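Local coordinates for protein putative 2,5-diketo-D-gluconic acid reductase B (Sinorhizobium meliloti, PDB 3UP8) that probably reduces methylglyoxal to hydroxyacetone with NADPH, as a putative 2,5-diketo-D-gluconic acid reductase of the aldo/keto reductase family, at residues 176-189 / 201-214. Residues are numbered along the deposited sequence; the frame is centred on the assembly and turned at random.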
loop_
_atom_site.group_PDB
_atom_site.type_symbol
_atom_site.label_atom_id
_atom_site.label_comp_id
_atom_site.label_asym_id
_atom_site.label_seq_id
_atom_site.Cartn_x
_atom_site.Cartn_y
_atom_site.Cartn_z
ATOM N N ILE A 176 -2.874 10.801 -10.437
ATOM C CA ILE A 176 -3.104 9.535 -9.750
ATOM C C ILE A 176 -1.797 9.230 -9.028
ATOM O O ILE A 176 -0.759 9.103 -9.661
ATOM C CB ILE A 176 -3.420 8.405 -10.735
ATOM C CG1 ILE A 176 -4.707 8.706 -11.520
ATOM C CG2 ILE A 176 -3.477 7.042 -10.013
ATOM C CD1 ILE A 176 -5.987 8.694 -10.676
ATOM N N ALA A 177 -1.856 9.144 -7.701
ATOM C CA ALA A 177 -0.654 9.044 -6.891
ATOM C C ALA A 177 0.041 7.681 -6.959
ATOM O O ALA A 177 1.275 7.608 -7.025
ATOM C CB ALA A 177 -0.994 9.398 -5.419
ATOM N N THR A 178 -0.746 6.602 -6.909
ATOM C CA THR A 178 -0.213 5.259 -6.729
ATOM C C THR A 178 -1.197 4.233 -7.262
ATOM O O THR A 178 -2.394 4.506 -7.388
ATOM C CB THR A 178 0.112 4.955 -5.207
ATOM O OG1 THR A 178 1.019 3.846 -5.099
ATOM C CG2 THR A 178 -1.156 4.624 -4.410
ATOM N N ASN A 179 -0.669 3.062 -7.595
ATOM C CA ASN A 179 -1.467 1.858 -7.809
ATOM C C ASN A 179 -1.014 0.818 -6.772
ATOM O O ASN A 179 0.143 0.368 -6.776
ATOM C CB ASN A 179 -1.299 1.329 -9.247
ATOM C CG ASN A 179 -2.217 0.141 -9.555
ATOM O OD1 ASN A 179 -3.209 -0.101 -8.862
ATOM N ND2 ASN A 179 -1.875 -0.610 -10.590
ATOM N N GLN A 180 -1.926 0.472 -5.874
ATOM C CA GLN A 180 -1.639 -0.487 -4.843
ATOM C C GLN A 180 -1.981 -1.875 -5.362
ATOM O O GLN A 180 -3.127 -2.157 -5.732
ATOM C CB GLN A 180 -2.402 -0.177 -3.545
ATOM C CG GLN A 180 -2.097 -1.200 -2.451
ATOM C CD GLN A 180 -2.676 -0.851 -1.091
ATOM O OE1 GLN A 180 -2.628 0.307 -0.644
ATOM N NE2 GLN A 180 -3.198 -1.865 -0.403
ATOM N N VAL A 181 -0.958 -2.720 -5.413
ATOM C CA VAL A 181 -1.060 -4.058 -5.983
ATOM C C VAL A 181 -0.282 -5.074 -5.143
ATOM O O VAL A 181 0.608 -4.709 -4.371
ATOM C CB VAL A 181 -0.496 -4.110 -7.422
ATOM C CG1 VAL A 181 -1.314 -3.206 -8.374
ATOM C CG2 VAL A 181 0.999 -3.743 -7.455
ATOM N N GLU A 182 -0.652 -6.345 -5.293
ATOM C CA GLU A 182 0.112 -7.460 -4.720
ATOM C C GLU A 182 1.502 -7.450 -5.339
ATOM O O GLU A 182 1.631 -7.412 -6.548
ATOM C CB GLU A 182 -0.572 -8.780 -5.064
ATOM C CG GLU A 182 0.124 -9.985 -4.496
ATOM C CD GLU A 182 -0.601 -11.275 -4.798
ATOM O OE1 GLU A 182 -1.811 -11.237 -5.090
ATOM O OE2 GLU A 182 0.056 -12.330 -4.734
ATOM N N TYR A 183 2.540 -7.456 -4.509
ATOM C CA TYR A 183 3.906 -7.461 -5.033
ATOM C C TYR A 183 4.835 -8.089 -3.994
ATOM O O TYR A 183 4.899 -7.646 -2.848
ATOM C CB TYR A 183 4.350 -6.040 -5.402
ATOM C CG TYR A 183 5.626 -5.951 -6.224
ATOM C CD1 TYR A 183 6.039 -7.000 -7.047
ATOM C CD2 TYR A 183 6.417 -4.795 -6.177
ATOM C CE1 TYR A 183 7.226 -6.904 -7.806
ATOM C CE2 TYR A 183 7.591 -4.684 -6.932
ATOM C CZ TYR A 183 7.980 -5.734 -7.739
ATOM O OH TYR A 183 9.148 -5.594 -8.460
ATOM N N HIS A 184 5.517 -9.147 -4.422
ATOM C CA HIS A 184 6.425 -9.928 -3.586
ATOM C C HIS A 184 7.326 -10.682 -4.567
ATOM O O HIS A 184 7.081 -10.647 -5.774
ATOM C CB HIS A 184 5.645 -10.894 -2.687
ATOM C CG HIS A 184 4.596 -11.682 -3.412
ATOM N ND1 HIS A 184 4.897 -12.731 -4.259
ATOM C CD2 HIS A 184 3.244 -11.581 -3.406
ATOM C CE1 HIS A 184 3.777 -13.223 -4.760
ATOM N NE2 HIS A 184 2.759 -12.546 -4.256
ATOM N N PRO A 185 8.375 -11.357 -4.067
ATOM C CA PRO A 185 9.330 -11.971 -5.008
ATOM C C PRO A 185 8.726 -12.975 -6.014
ATOM O O PRO A 185 9.283 -13.160 -7.105
ATOM C CB PRO A 185 10.322 -12.663 -4.076
ATOM C CG PRO A 185 10.288 -11.815 -2.816
ATOM C CD PRO A 185 8.838 -11.444 -2.669
ATOM N N TYR A 186 7.592 -13.592 -5.671
ATOM C CA TYR A 186 6.987 -14.624 -6.536
ATOM C C TYR A 186 6.042 -14.097 -7.620
ATOM O O TYR A 186 5.585 -14.861 -8.483
ATOM C CB TYR A 186 6.337 -15.717 -5.674
ATOM C CG TYR A 186 7.281 -16.150 -4.581
ATOM C CD1 TYR A 186 8.409 -16.935 -4.867
ATOM C CD2 TYR A 186 7.077 -15.734 -3.267
ATOM C CE1 TYR A 186 9.302 -17.300 -3.845
ATOM C CE2 TYR A 186 7.946 -16.079 -2.264
ATOM C CZ TYR A 186 9.050 -16.861 -2.547
ATOM O OH TYR A 186 9.873 -17.183 -1.508
ATOM N N LEU A 187 5.757 -12.794 -7.588
ATOM C CA LEU A 187 4.889 -12.194 -8.604
ATOM C C LEU A 187 5.604 -11.071 -9.336
ATOM O O LEU A 187 5.869 -10.021 -8.756
ATOM C CB LEU A 187 3.580 -11.688 -7.984
ATOM C CG LEU A 187 2.581 -11.026 -8.944
ATOM C CD1 LEU A 187 2.151 -12.000 -10.065
ATOM C CD2 LEU A 187 1.370 -10.549 -8.143
ATOM N N ASP A 188 5.896 -11.305 -10.615
ATOM C CA ASP A 188 6.525 -10.299 -11.477
ATOM C C ASP A 188 5.599 -9.094 -11.696
ATOM O O ASP A 188 4.416 -9.263 -12.018
ATOM C CB ASP A 188 6.888 -10.905 -12.835
ATOM C CG ASP A 188 7.497 -9.882 -13.788
ATOM O OD1 ASP A 188 8.350 -9.073 -13.361
ATOM O OD2 ASP A 188 7.115 -9.880 -14.973
ATOM N N GLN A 189 6.138 -7.892 -11.516
ATOM C CA GLN A 189 5.371 -6.667 -11.788
ATOM C C GLN A 189 6.092 -5.724 -12.743
ATOM O O GLN A 189 5.912 -4.500 -12.685
ATOM C CB GLN A 189 4.979 -5.949 -10.477
ATOM C CG GLN A 189 3.942 -6.706 -9.648
ATOM C CD GLN A 189 2.526 -6.635 -10.208
ATOM O OE1 GLN A 189 2.309 -6.336 -11.390
ATOM N NE2 GLN A 189 1.547 -6.902 -9.350
HETATM N N MSE A 201 3.296 7.686 -11.346
HETATM C CA MSE A 201 2.749 7.169 -10.102
HETATM C C MSE A 201 3.711 6.172 -9.457
HETATM O O MSE A 201 4.615 5.677 -10.113
HETATM C CB MSE A 201 1.365 6.571 -10.305
HETATM C CG MSE A 201 1.308 5.315 -11.130
HETATM SE SE MSE A 201 -0.565 4.812 -11.505
HETATM C CE MSE A 201 -1.006 6.170 -12.793
ATOM N N SER A 202 3.526 5.922 -8.167
ATOM C CA SER A 202 4.231 4.855 -7.476
ATOM C C SER A 202 3.447 3.546 -7.528
ATOM O O SER A 202 2.313 3.479 -8.013
ATOM C CB SER A 202 4.491 5.239 -6.018
ATOM O OG SER A 202 3.253 5.493 -5.360
ATOM N N LEU A 203 4.094 2.497 -7.046
ATOM C CA LEU A 203 3.452 1.243 -6.791
ATOM C C LEU A 203 3.476 1.003 -5.282
ATOM O O LEU A 203 4.537 1.087 -4.635
ATOM C CB LEU A 203 4.210 0.148 -7.531
ATOM C CG LEU A 203 3.646 -1.259 -7.544
ATOM C CD1 LEU A 203 4.244 -2.020 -8.729
ATOM C CD2 LEU A 203 3.937 -1.970 -6.224
ATOM N N THR A 204 2.310 0.728 -4.712
ATOM C CA THR A 204 2.271 0.307 -3.334
ATOM C C THR A 204 2.071 -1.207 -3.240
ATOM O O THR A 204 1.093 -1.737 -3.749
ATOM C CB THR A 204 1.200 1.041 -2.537
ATOM O OG1 THR A 204 1.468 2.445 -2.588
ATOM C CG2 THR A 204 1.227 0.577 -1.063
ATOM N N SER A 205 3.006 -1.875 -2.570
ATOM C CA SER A 205 2.998 -3.333 -2.433
ATOM C C SER A 205 2.200 -3.821 -1.227
ATOM O O SER A 205 2.375 -3.307 -0.117
ATOM C CB SER A 205 4.441 -3.837 -2.295
ATOM O OG SER A 205 4.458 -5.149 -1.751
ATOM N N TYR A 206 1.339 -4.816 -1.451
ATOM C CA TYR A 206 0.811 -5.636 -0.359
ATOM C C TYR A 206 1.203 -7.108 -0.558
ATOM O O TYR A 206 1.589 -7.515 -1.666
ATOM C CB TYR A 206 -0.708 -5.462 -0.132
ATOM C CG TYR A 206 -1.632 -5.945 -1.245
ATOM C CD1 TYR A 206 -1.965 -7.293 -1.367
ATOM C CD2 TYR A 206 -2.201 -5.042 -2.146
ATOM C CE1 TYR A 206 -2.826 -7.740 -2.375
ATOM C CE2 TYR A 206 -3.067 -5.479 -3.159
ATOM C CZ TYR A 206 -3.374 -6.830 -3.259
ATOM O OH TYR A 206 -4.226 -7.288 -4.237
ATOM N N TYR A 207 1.109 -7.879 0.528
ATOM C CA TYR A 207 1.471 -9.314 0.569
ATOM C C TYR A 207 2.960 -9.564 0.315
ATOM O O TYR A 207 3.331 -10.545 -0.331
ATOM C CB TYR A 207 0.629 -10.156 -0.410
ATOM C CG TYR A 207 -0.424 -11.011 0.263
ATOM C CD1 TYR A 207 -1.734 -11.025 -0.210
ATOM C CD2 TYR A 207 -0.109 -11.818 1.364
ATOM C CE1 TYR A 207 -2.709 -11.811 0.403
ATOM C CE2 TYR A 207 -1.077 -12.606 1.986
ATOM C CZ TYR A 207 -2.384 -12.589 1.492
ATOM O OH TYR A 207 -3.366 -13.335 2.093
ATOM N N ALA A 208 3.799 -8.668 0.819
ATOM C CA ALA A 208 5.261 -8.811 0.728
ATOM C C ALA A 208 5.762 -10.211 1.138
ATOM O O ALA A 208 6.708 -10.723 0.548
ATOM C CB ALA A 208 5.942 -7.747 1.565
HETATM N N MSE A 209 5.124 -10.810 2.142
HETATM C CA MSE A 209 5.539 -12.120 2.689
HETATM C C MSE A 209 5.039 -13.318 1.865
HETATM O O MSE A 209 5.363 -14.472 2.177
HETATM C CB MSE A 209 5.052 -12.279 4.138
HETATM C CG MSE A 209 5.568 -11.259 5.129
HETATM SE SE MSE A 209 7.511 -11.267 5.216
HETATM C CE MSE A 209 7.929 -9.758 4.099
ATOM N N ALA A 210 4.232 -13.035 0.837
ATOM C CA ALA A 210 3.615 -14.056 -0.018
ATOM C C ALA A 210 2.912 -15.185 0.763
ATOM O O ALA A 210 3.085 -16.375 0.466
ATOM C CB ALA A 210 4.612 -14.607 -1.024
ATOM N N ASN A 211 2.131 -14.783 1.766
ATOM C CA ASN A 211 1.288 -15.695 2.535
ATOM C C ASN A 211 2.108 -16.778 3.254
ATOM O O ASN A 211 1.621 -17.891 3.468
ATOM C CB ASN A 211 0.228 -16.322 1.607
ATOM C CG ASN A 211 -1.047 -16.705 2.326
ATOM O OD1 ASN A 211 -1.308 -16.278 3.449
ATOM N ND2 ASN A 211 -1.862 -17.519 1.662
ATOM N N GLY A 212 3.348 -16.446 3.621
ATOM C CA GLY A 212 4.233 -17.383 4.316
ATOM C C GLY A 212 5.372 -17.982 3.503
ATOM O O GLY A 212 6.302 -18.560 4.071
ATOM N N LYS A 213 5.309 -17.858 2.179
ATOM C CA LYS A 213 6.369 -18.372 1.309
ATOM C C LYS A 213 7.720 -17.725 1.610
ATOM O O LYS A 213 8.759 -18.396 1.584
ATOM C CB LYS A 213 6.031 -18.150 -0.161
ATOM C CG LYS A 213 5.374 -19.309 -0.887
ATOM C CD LYS A 213 5.577 -19.137 -2.404
ATOM C CE LYS A 213 5.465 -20.455 -3.145
ATOM N NZ LYS A 213 6.281 -20.445 -4.388
ATOM N N VAL A 214 7.704 -16.423 1.905
ATOM C CA VAL A 214 8.953 -15.676 2.111
ATOM C C VAL A 214 9.829 -16.202 3.268
ATOM O O VAL A 214 10.990 -16.509 3.030
ATOM C CB VAL A 214 8.731 -14.137 2.168
ATOM C CG1 VAL A 214 9.907 -13.442 2.843
ATOM C CG2 VAL A 214 8.517 -13.585 0.759
#
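The ring of Y206 lies flat against the backbone of V181 and E182. Its CE2 is 3.3 Å from E182 N, which sits over one face, toward the rim. CG of Y206 stands between its own backbone N and carbonyl carbon (chi1 66°), and this folds the ring back over the neighbouring strand. Q180 CG meets the ring edge in plane. Y206 OH is hydrogen-bonded to N159.

Beneath the ring, strands 176-182 and 202-206 pair in parallel. V181 N donates to T204 O at 2.8 Å, and Y206 N returns a bond to V181 O. The two strands and helix 190-199 form a beta-alpha-beta unit of the TIM barrel.

The side chains of T178, S202 and T204 share the Y206 side of the sheet. T178 OG1 bonds to both S202 OG (2.8 Å) and T204 OG1 (2.9 Å). On the opposite face, V181 CG2 packs on L203 CG at 3.6 Å.

At the end of the pair, S205 OG donates to Y183 O (2.8 Å). H184 points NE2 at the anti lone pair of E182 OE2, nearly in the ring plane. The backbone N of I286 also reaches OE2, and that of V287 reaches OE1. A210 CB covers one face of the imidazole. The K213 chain runs over one face of the Y186 ring, with NZ 4.5 Å from the centroid in a cation-pi contact.

With an alanine at Y206, N159 would probably lose its hydroxyl partner and the V181-E182 peptide its aromatic cover. Q180 lies near Y70 and K95, the predicted proton donor and its pKa-lowering lysine. Y206, at the C-terminal end of its strand and about 3 Å from a bound acetate, matches the tyrosine that stacks on the nicotinamide in aldo/keto reductases, so it is probably part of the NADPH pocket.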